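Pectinesterase inhibitor (Actinidia chinensis, PDB 1XG2) inhibits pectin methylesterase, the enzyme that removes methyl esters from pectin, and may help regulate fruit ripening. Local coordinates at residues 7-12 / 32-37; 57-62 / 127-132; 72-77 / 116-121. All coordinates share one frame; numbering follows the deposited sequence. Where two conformers were deposited one is given.

In the fold
The three contacts sit at the two ends of an elongated helical bundle. Interaction 1 lies on one side of the chain's centre, and interactions 2 and 3 lie on the other, their centres about 10 Å apart. Interactions 1 and 2 both use helix 34-60, at its opposite ends. Interactions 1 and 3 are buried, whereas 2 is partly open at Q128. Interactions 2 and 3 touch: L129 packs on F119, and H130 probably bonds to E116. Chemistry follows place: 1 is purely aliphatic, 2 adds an amide at the surface, and 3 combines aromatic rings, a disulfide sulfur and hydroxyls beside the bound pectinesterase.

Interaction 1: residues 7-12 / 32-37; sequences SEICPK and KDLKGL
Helix 4-9 lies across from the first turn of helix 34-60, and the backbones come closest at I9 and L34, whose CA atoms are 9.4 Å apart, a gap that side chains must fill. I9 bridges it from one side, L34 and L37 from the other. The CG1 branch of I9 stands beside the backbone N (chi1 -64°) and runs on extended, which carries CD1 out into the gap. There I9 CD1 meets L37 CD1 at 3.7 Å and L34 CD2 at 4.1 Å. The side chains of I9 and L37 lie askew to one another, while those of I9 and L34 pass side by side, running in opposite senses. A branched aliphatic residue suits each place, since methyl groups can interlock without needing polar partners. L5 of helix 4-9 packs on both leucines, and I9 also rests on C19 of helix 16-24 and on I146 and L149 of helix 127-149.

The polar groups look after their own segments. D33 is the N-cap of helix 34-60: its OD1 accepts from G36 N at 3.0 Å, nearly straight at 162° and met almost along the C-O axis, and so satisfies an amide of the first turn, before the helical i to i-4 bonds begin. K12 folds back so that NZ donates to E8 O at 2.7 Å, in the carbonyl plane on a lone pair, bridging one turn of the 7-12 segment. C10 ties that turn to helix 16-24 through its disulfide with C19.

With no hydrogen bond between the segments, the N-terminal helix is joined to the bundle here by dispersion and the hydrophobic effect, while the disulfide constrains the 7-12 side and local polar bonds shape each segment.

Interaction 2: residues 57-62 / 127-132; sequences ASLTNQ and TQLHQA
The flat group that reaches across this contact is the carboxamide of Q128, and what it meets is a methyl, not another plane: Q128 NE2 lies 4.2 Å from L59 CD2. The glutamine chain is nearly fully extended (chi1 -172°, chi2 -179°), which carries the amide out from helix 127-149 to L59 at the exposed border of the contact. A long residue with a polar end suits this border, because its aliphatic chain can pack against apolar neighbours, probably including I55, which Q128 touches, while the amide stays near water.

Behind the amide the contact is aliphatic. L59 points at the opposing helix and sends its other methyl, CD1, to 4.2 Å from L129 CB, the nearest backbones being those of the same two leucines, with CA atoms 9.0 Å apart. L129 is buried and also packs on T52 and I56 of helix 34-60, while L59 touches Y72 and P126.

No hydrogen bond joins the segments. The last turn of helix 34-60 meets the first turn of helix 127-149, so the two helices run in opposite directions, as the first and last helices of an up-and-down four-helix bundle do.

Interaction 3: residues 72-77 / 116-121; sequences YETCSE and EDSFEG
A disulfide sulfur set against the rim of an aromatic ring is the striking feature here: C75 SG lies 3.7 Å from F119 CE2, 82° off the normal of the phenyl ring and thus at its edge. The sulfur is held there by its bond to C115, which ties helix 66-95 covalently to helix 98-118. At the ring's edge a polarisable sulfur faces C-H groups, which probably favours the pairing.

The same ring also meets a tyrosine: F119 CZ lies 3.6 Å from Y72 CE2. The rings are neither stacked nor perpendicular, their planes meeting at 52°. Y72 leaves the helix on the side away from F119, and CG standing beside its backbone N (chi1 -69°) lets the ring's CD2-CE2 side come round to it. F119 is buried and lies in the non-helical part of 116-121. Just beyond, the positive phi of G121 suits a glycine.

On the other flank T74 and S118 face each other, with T74 CG2 at 3.3 Å from S118 OG. The contact is packing, for S118 OG bonds to T114 O. T74 OG1 bonds to G70 O and also to T78 of the Pectinesterase 1 chain, to whose K224 D117 adds a salt bridge.

The contact thus lies between the target enzyme on one side and the bundle interior on the other, where I56 of helix 34-60 packs on C75, and I125, just before helix 127-149, packs on F119.

Interaction 1: residues 7-12 / 32-37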
loop_
_atom_site.group_PDB
_atom_site.type_symbol
_atom_site.label_atom_id
_atom_site.label_comp_id
_atom_site.label_asym_id
_atom_site.label_seq_id
_atom_site.Cartn_x
_atom_site.Cartn_y
_atom_site.Cartn_z
ATOM N N SER B 7 -8.143 2.918 30.666
ATOM C CA SER B 7 -6.848 3.505 31.012
ATOM C C SER B 7 -5.679 2.931 30.214
ATOM O O SER B 7 -4.626 3.560 30.127
ATOM C CB SER B 7 -6.568 3.374 32.517
ATOM O OG SER B 7 -6.239 2.028 32.817
ATOM N N GLU B 8 -5.862 1.750 29.631
ATOM C CA GLU B 8 -4.861 1.182 28.728
ATOM C C GLU B 8 -5.044 1.562 27.272
ATOM O O GLU B 8 -4.103 1.452 26.481
ATOM C CB GLU B 8 -4.881 -0.340 28.816
ATOM C CG GLU B 8 -4.553 -0.876 30.194
ATOM C CD GLU B 8 -4.439 -2.387 30.177
ATOM O OE1 GLU B 8 -5.045 -3.034 31.037
ATOM O OE2 GLU B 8 -3.754 -2.906 29.278
ATOM N N ILE B 9 -6.258 1.962 26.904
ATOM C CA ILE B 9 -6.585 2.236 25.509
ATOM C C ILE B 9 -6.382 3.700 25.176
ATOM O O ILE B 9 -5.556 4.042 24.339
ATOM C CB ILE B 9 -8.039 1.813 25.201
ATOM C CG1 ILE B 9 -8.200 0.300 25.360
ATOM C CG2 ILE B 9 -8.410 2.184 23.774
ATOM C CD1 ILE B 9 -9.665 -0.143 25.442
ATOM N N CYS B 10 -7.133 4.571 25.843
ATOM C CA CYS B 10 -7.179 5.969 25.441
ATOM C C CYS B 10 -5.815 6.683 25.416
ATOM O O CYS B 10 -5.524 7.365 24.444
ATOM C CB CYS B 10 -8.240 6.730 26.248
ATOM S SG CYS B 10 -9.867 6.143 25.733
ATOM N N PRO B 11 -4.975 6.526 26.435
ATOM C CA PRO B 11 -3.630 7.148 26.409
ATOM C C PRO B 11 -2.716 6.743 25.239
ATOM O O PRO B 11 -1.814 7.505 24.900
ATOM C CB PRO B 11 -2.999 6.705 27.730
ATOM C CG PRO B 11 -4.137 6.331 28.596
ATOM C CD PRO B 11 -5.233 5.814 27.699
ATOM N N LYS B 12 -2.951 5.576 24.644
ATOM C CA LYS B 12 -2.171 5.102 23.494
ATOM C C LYS B 12 -2.702 5.594 22.147
ATOM O O LYS B 12 -2.062 5.360 21.120
ATOM C CB LYS B 12 -2.126 3.567 23.482
ATOM C CG LYS B 12 -1.224 2.944 24.531
ATOM C CD LYS B 12 -1.384 1.416 24.546
ATOM C CE LYS B 12 -0.715 0.782 25.757
ATOM N NZ LYS B 12 -1.504 0.940 27.018
ATOM N N LYS B 32 -17.937 -4.392 29.606
ATOM C CA LYS B 32 -17.259 -4.778 28.354
ATOM C C LYS B 32 -15.828 -5.252 28.583
ATOM O O LYS B 32 -15.063 -4.621 29.298
ATOM C CB LYS B 32 -17.226 -3.603 27.360
ATOM C CG LYS B 32 -18.583 -3.042 26.982
ATOM C CD LYS B 32 -19.366 -3.982 26.069
ATOM C CE LYS B 32 -20.780 -3.453 25.820
ATOM N NZ LYS B 32 -20.866 -2.610 24.612
ATOM N N ASP B 33 -15.452 -6.348 27.941
ATOM C CA ASP B 33 -14.049 -6.759 27.918
ATOM C C ASP B 33 -13.377 -6.142 26.688
ATOM O O ASP B 33 -14.005 -5.370 25.966
ATOM C CB ASP B 33 -13.910 -8.299 27.976
ATOM C CG ASP B 33 -14.658 -9.020 26.867
ATOM O OD1 ASP B 33 -15.167 -8.365 25.937
ATOM O OD2 ASP B 33 -14.788 -10.272 26.842
ATOM N N LEU B 34 -12.115 -6.472 26.435
ATOM C CA LEU B 34 -11.408 -5.882 25.301
ATOM C C LEU B 34 -12.157 -6.127 24.002
ATOM O O LEU B 34 -12.283 -5.229 23.194
ATOM C CB LEU B 34 -9.964 -6.396 25.177
ATOM C CG LEU B 34 -8.872 -5.601 25.882
ATOM C CD1 LEU B 34 -7.502 -6.275 25.696
ATOM C CD2 LEU B 34 -8.831 -4.143 25.417
ATOM N N LYS B 35 -12.663 -7.344 23.797
ATOM C CA LYS B 35 -13.394 -7.648 22.568
ATOM C C LYS B 35 -14.634 -6.789 22.428
ATOM O O LYS B 35 -14.938 -6.295 21.353
ATOM C CB LYS B 35 -13.800 -9.130 22.503
ATOM C CG LYS B 35 -12.719 -10.043 21.973
ATOM C CD LYS B 35 -13.273 -11.445 21.627
ATOM C CE LYS B 35 -12.389 -12.182 20.599
ATOM N NZ LYS B 35 -13.182 -13.050 19.683
ATOM N N GLY B 36 -15.377 -6.650 23.514
ATOM C CA GLY B 36 -16.557 -5.806 23.528
ATOM C C GLY B 36 -16.261 -4.345 23.213
ATOM O O GLY B 36 -16.993 -3.732 22.453
ATOM N N LEU B 37 -15.190 -3.799 23.788
ATOM C CA LEU B 37 -14.793 -2.417 23.502
ATOM C C LEU B 37 -14.395 -2.310 22.041
ATOM O O LEU B 37 -14.749 -1.341 21.386
ATOM C CB LEU B 37 -13.653 -1.969 24.420
ATOM C CG LEU B 37 -14.026 -1.927 25.905
ATOM C CD1 LEU B 37 -12.794 -1.698 26.757
ATOM C CD2 LEU B 37 -15.074 -0.858 26.172
#

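Interaction 2: residues 57-62 / 127-132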
loop_
_atom_site.group_PDB
_atom_site.type_symbol
_atom_site.label_atom_id
_atom_site.label_comp_id
_atom_site.label_asym_id
_atom_site.label_seq_id
_atom_site.Cartn_x
_atom_site.Cartn_y
_atom_site.Cartn_z
ATOM N N ALA B 57 -20.293 13.180 -0.948
ATOM C CA ALA B 57 -21.272 13.191 -2.033
ATOM C C ALA B 57 -21.899 14.595 -2.145
ATOM O O ALA B 57 -22.058 15.136 -3.246
ATOM C CB ALA B 57 -22.316 12.144 -1.793
ATOM N N SER B 58 -22.183 15.205 -0.999
ATOM C CA SER B 58 -22.807 16.531 -0.962
ATOM C C SER B 58 -21.861 17.614 -1.495
ATOM O O SER B 58 -22.281 18.475 -2.270
ATOM C CB SER B 58 -23.310 16.838 0.466
ATOM O OG SER B 58 -24.036 18.053 0.537
ATOM N N LEU B 59 -20.578 17.549 -1.127
ATOM C CA LEU B 59 -19.567 18.482 -1.630
ATOM C C LEU B 59 -19.360 18.380 -3.147
ATOM O O LEU B 59 -19.195 19.398 -3.822
ATOM C CB LEU B 59 -18.230 18.260 -0.909
ATOM C CG LEU B 59 -18.231 18.634 0.575
ATOM C CD1 LEU B 59 -17.003 18.101 1.301
ATOM C CD2 LEU B 59 -18.318 20.143 0.740
ATOM N N THR B 60 -19.358 17.149 -3.653
ATOM C CA THR B 60 -19.281 16.842 -5.082
ATOM C C THR B 60 -20.465 17.450 -5.847
ATOM O O THR B 60 -20.295 18.045 -6.904
ATOM C CB THR B 60 -19.296 15.297 -5.280
ATOM O OG1 THR B 60 -18.120 14.710 -4.697
ATOM C CG2 THR B 60 -19.206 14.922 -6.751
ATOM N N ASN B 61 -21.657 17.284 -5.284
ATOM C CA ASN B 61 -22.912 17.711 -5.903
ATOM C C ASN B 61 -23.019 19.237 -6.080
ATOM O O ASN B 61 -23.924 19.721 -6.774
ATOM C CB ASN B 61 -24.074 17.186 -5.051
ATOM C CG ASN B 61 -25.419 17.273 -5.758
ATOM O OD1 ASN B 61 -25.622 16.673 -6.813
ATOM N ND2 ASN B 61 -26.354 18.006 -5.159
ATOM N N GLN B 62 -22.125 19.998 -5.447
ATOM C CA GLN B 62 -22.104 21.457 -5.592
ATOM C C GLN B 62 -20.828 21.968 -6.273
ATOM O O GLN B 62 -20.572 23.166 -6.308
ATOM C CB GLN B 62 -22.268 22.128 -4.227
ATOM C CG GLN B 62 -21.192 21.786 -3.207
ATOM C CD GLN B 62 -21.137 22.769 -2.071
ATOM O OE1 GLN B 62 -20.833 23.948 -2.280
ATOM N NE2 GLN B 62 -21.408 22.291 -0.852
ATOM N N THR B 127 -12.779 22.622 5.218
ATOM C CA THR B 127 -12.586 22.364 6.639
ATOM C C THR B 127 -13.427 21.203 7.145
ATOM O O THR B 127 -12.927 20.380 7.904
ATOM C CB THR B 127 -12.905 23.625 7.451
ATOM O OG1 THR B 127 -11.976 24.652 7.086
ATOM C CG2 THR B 127 -12.626 23.392 8.931
ATOM N N GLN B 128 -14.688 21.137 6.720
ATOM C CA GLN B 128 -15.607 20.059 7.106
ATOM C C GLN B 128 -15.019 18.671 6.816
ATOM O O GLN B 128 -15.150 17.738 7.613
ATOM C CB GLN B 128 -16.932 20.193 6.344
ATOM C CG GLN B 128 -18.007 19.231 6.821
ATOM C CD GLN B 128 -19.338 19.318 6.079
ATOM O OE1 GLN B 128 -20.353 18.893 6.629
ATOM N NE2 GLN B 128 -19.341 19.819 4.845
ATOM N N LEU B 129 -14.411 18.533 5.648
ATOM C CA LEU B 129 -13.842 17.254 5.237
ATOM C C LEU B 129 -12.521 17.001 5.961
ATOM O O LEU B 129 -12.240 15.874 6.360
ATOM C CB LEU B 129 -13.659 17.235 3.724
ATOM C CG LEU B 129 -13.120 15.949 3.101
ATOM C CD1 LEU B 129 -13.969 14.766 3.494
ATOM C CD2 LEU B 129 -13.076 16.119 1.585
ATOM N N HIS B 130 -11.694 18.031 6.110
ATOM C CA HIS B 130 -10.461 17.891 6.876
ATOM C C HIS B 130 -10.786 17.348 8.278
ATOM O O HIS B 130 -10.165 16.397 8.734
ATOM C CB HIS B 130 -9.679 19.212 6.925
ATOM C CG HIS B 130 -8.488 19.176 7.827
ATOM N ND1 HIS B 130 -7.519 18.201 7.739
ATOM C CD2 HIS B 130 -8.113 19.989 8.845
ATOM C CE1 HIS B 130 -6.595 18.418 8.659
ATOM N NE2 HIS B 130 -6.931 19.496 9.344
ATOM N N GLN B 131 -11.810 17.897 8.928
ATOM C CA GLN B 131 -12.160 17.452 10.278
ATOM C C GLN B 131 -12.687 16.025 10.289
ATOM O O GLN B 131 -12.370 15.249 11.202
ATOM C CB GLN B 131 -13.159 18.407 10.942
ATOM C CG GLN B 131 -12.548 19.764 11.323
ATOM C CD GLN B 131 -11.445 19.652 12.364
ATOM O OE1 GLN B 131 -11.671 19.143 13.464
ATOM N NE2 GLN B 131 -10.250 20.110 12.016
ATOM N N ALA B 132 -13.469 15.674 9.272
ATOM C CA ALA B 132 -14.053 14.340 9.161
ATOM C C ALA B 132 -12.969 13.273 8.935
ATOM O O ALA B 132 -13.074 12.189 9.488
ATOM C CB ALA B 132 -15.117 14.309 8.040
#

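Interaction 3: residues 72-77 / 116-121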
loop_
_atom_site.group_PDB
_atom_site.type_symbol
_atom_site.label_atom_id
_atom_site.label_comp_id
_atom_site.label_asym_id
_atom_site.label_seq_id
_atom_site.Cartn_x
_atom_site.Cartn_y
_atom_site.Cartn_z
ATOM N N TYR B 72 -12.551 14.908 -4.730
ATOM C CA TYR B 72 -13.691 14.355 -4.016
ATOM C C TYR B 72 -13.975 12.913 -4.428
ATOM O O TYR B 72 -14.379 12.103 -3.602
ATOM C CB TYR B 72 -14.950 15.175 -4.258
ATOM C CG TYR B 72 -14.966 16.561 -3.649
ATOM C CD1 TYR B 72 -15.658 17.601 -4.278
ATOM C CD2 TYR B 72 -14.331 16.835 -2.430
ATOM C CE1 TYR B 72 -15.702 18.875 -3.728
ATOM C CE2 TYR B 72 -14.359 18.101 -1.878
ATOM C CZ TYR B 72 -15.055 19.123 -2.524
ATOM O OH TYR B 72 -15.088 20.386 -1.965
ATOM N N GLU B 73 -13.783 12.592 -5.704
ATOM C CA GLU B 73 -14.085 11.241 -6.161
ATOM C C GLU B 73 -13.087 10.264 -5.554
ATOM O O GLU B 73 -13.452 9.160 -5.179
ATOM C CB GLU B 73 -14.105 11.132 -7.682
ATOM C CG GLU B 73 -14.544 9.749 -8.180
ATOM C CD GLU B 73 -15.953 9.334 -7.712
ATOM O OE1 GLU B 73 -16.853 10.208 -7.632
ATOM O OE2 GLU B 73 -16.175 8.124 -7.421
ATOM N N THR B 74 -11.841 10.694 -5.428
ATOM C CA THR B 74 -10.804 9.884 -4.787
ATOM C C THR B 74 -11.180 9.659 -3.315
ATOM O O THR B 74 -11.118 8.539 -2.798
ATOM C CB THR B 74 -9.455 10.608 -4.926
ATOM O OG1 THR B 74 -9.001 10.521 -6.283
ATOM C CG2 THR B 74 -8.353 9.944 -4.114
ATOM N N CYS B 75 -11.593 10.733 -2.639
ATOM C CA CYS B 75 -12.027 10.638 -1.241
ATOM C C CYS B 75 -13.164 9.656 -1.104
ATOM O O CYS B 75 -13.160 8.795 -0.226
ATOM C CB CYS B 75 -12.443 12.014 -0.719
ATOM S SG CYS B 75 -11.026 13.104 -0.539
ATOM N N SER B 76 -14.124 9.764 -2.016
ATOM C CA SER B 76 -15.285 8.899 -2.027
ATOM C C SER B 76 -14.908 7.410 -2.179
ATOM O O SER B 76 -15.426 6.560 -1.464
ATOM C CB SER B 76 -16.213 9.344 -3.159
ATOM O OG SER B 76 -17.336 8.510 -3.234
ATOM N N GLU B 77 -14.003 7.109 -3.103
ATOM C CA GLU B 77 -13.546 5.721 -3.315
ATOM C C GLU B 77 -12.833 5.172 -2.076
ATOM O O GLU B 77 -13.054 4.033 -1.671
ATOM C CB GLU B 77 -12.639 5.644 -4.545
ATOM C CG GLU B 77 -13.404 5.844 -5.846
ATOM C CD GLU B 77 -12.519 5.982 -7.089
ATOM O OE1 GLU B 77 -13.076 6.295 -8.175
ATOM O OE2 GLU B 77 -11.289 5.787 -6.996
ATOM N N GLU B 116 -6.860 13.095 2.576
ATOM C CA GLU B 116 -6.015 14.209 3.015
ATOM C C GLU B 116 -4.851 14.467 2.065
ATOM O O GLU B 116 -4.600 15.615 1.676
ATOM C CB GLU B 116 -5.425 13.931 4.412
ATOM C CG GLU B 116 -6.401 14.071 5.559
ATOM C CD GLU B 116 -6.842 15.505 5.777
ATOM O OE1 GLU B 116 -8.042 15.778 5.647
ATOM O OE2 GLU B 116 -5.987 16.349 6.066
ATOM N N ASP B 117 -4.138 13.403 1.708
ATOM C CA ASP B 117 -3.004 13.501 0.789
ATOM C C ASP B 117 -3.408 13.997 -0.608
ATOM O O ASP B 117 -2.582 14.575 -1.303
ATOM C CB ASP B 117 -2.334 12.156 0.584
ATOM C CG ASP B 117 -1.653 11.613 1.832
ATOM O OD1 ASP B 117 -1.308 12.362 2.761
ATOM O OD2 ASP B 117 -1.427 10.402 1.933
ATOM N N SER B 118 -4.651 13.756 -1.018
ATOM C CA SER B 118 -5.123 14.154 -2.348
ATOM C C SER B 118 -5.387 15.656 -2.463
ATOM O O SER B 118 -5.555 16.178 -3.570
ATOM C CB SER B 118 -6.408 13.401 -2.704
ATOM O OG SER B 118 -6.188 11.997 -2.732
ATOM N N PHE B 119 -5.439 16.343 -1.325
ATOM C CA PHE B 119 -5.675 17.788 -1.305
ATOM C C PHE B 119 -4.386 18.560 -1.047
ATOM O O PHE B 119 -4.327 19.432 -0.186
ATOM C CB PHE B 119 -6.733 18.130 -0.263
ATOM C CG PHE B 119 -8.136 17.969 -0.758
ATOM C CD1 PHE B 119 -8.738 18.986 -1.476
ATOM C CD2 PHE B 119 -8.850 16.802 -0.515
ATOM C CE1 PHE B 119 -10.045 18.860 -1.940
ATOM C CE2 PHE B 119 -10.148 16.667 -0.978
ATOM C CZ PHE B 119 -10.750 17.703 -1.696
ATOM N N GLU B 120 -3.357 18.259 -1.821
ATOM C CA GLU B 120 -2.087 18.944 -1.659
ATOM C C GLU B 120 -2.008 20.058 -2.682
ATOM O O GLU B 120 -2.073 19.829 -3.893
ATOM C CB GLU B 120 -0.913 17.968 -1.736
ATOM C CG GLU B 120 -0.693 17.282 -0.386
ATOM C CD GLU B 120 0.620 16.535 -0.286
ATOM O OE1 GLU B 120 1.699 17.175 -0.424
ATOM O OE2 GLU B 120 0.571 15.305 -0.049
ATOM N N GLY B 121 -1.911 21.279 -2.161
ATOM C CA GLY B 121 -2.009 22.484 -2.956
ATOM C C GLY B 121 -3.468 22.758 -3.255
ATOM O O GLY B 121 -4.336 22.008 -2.828
#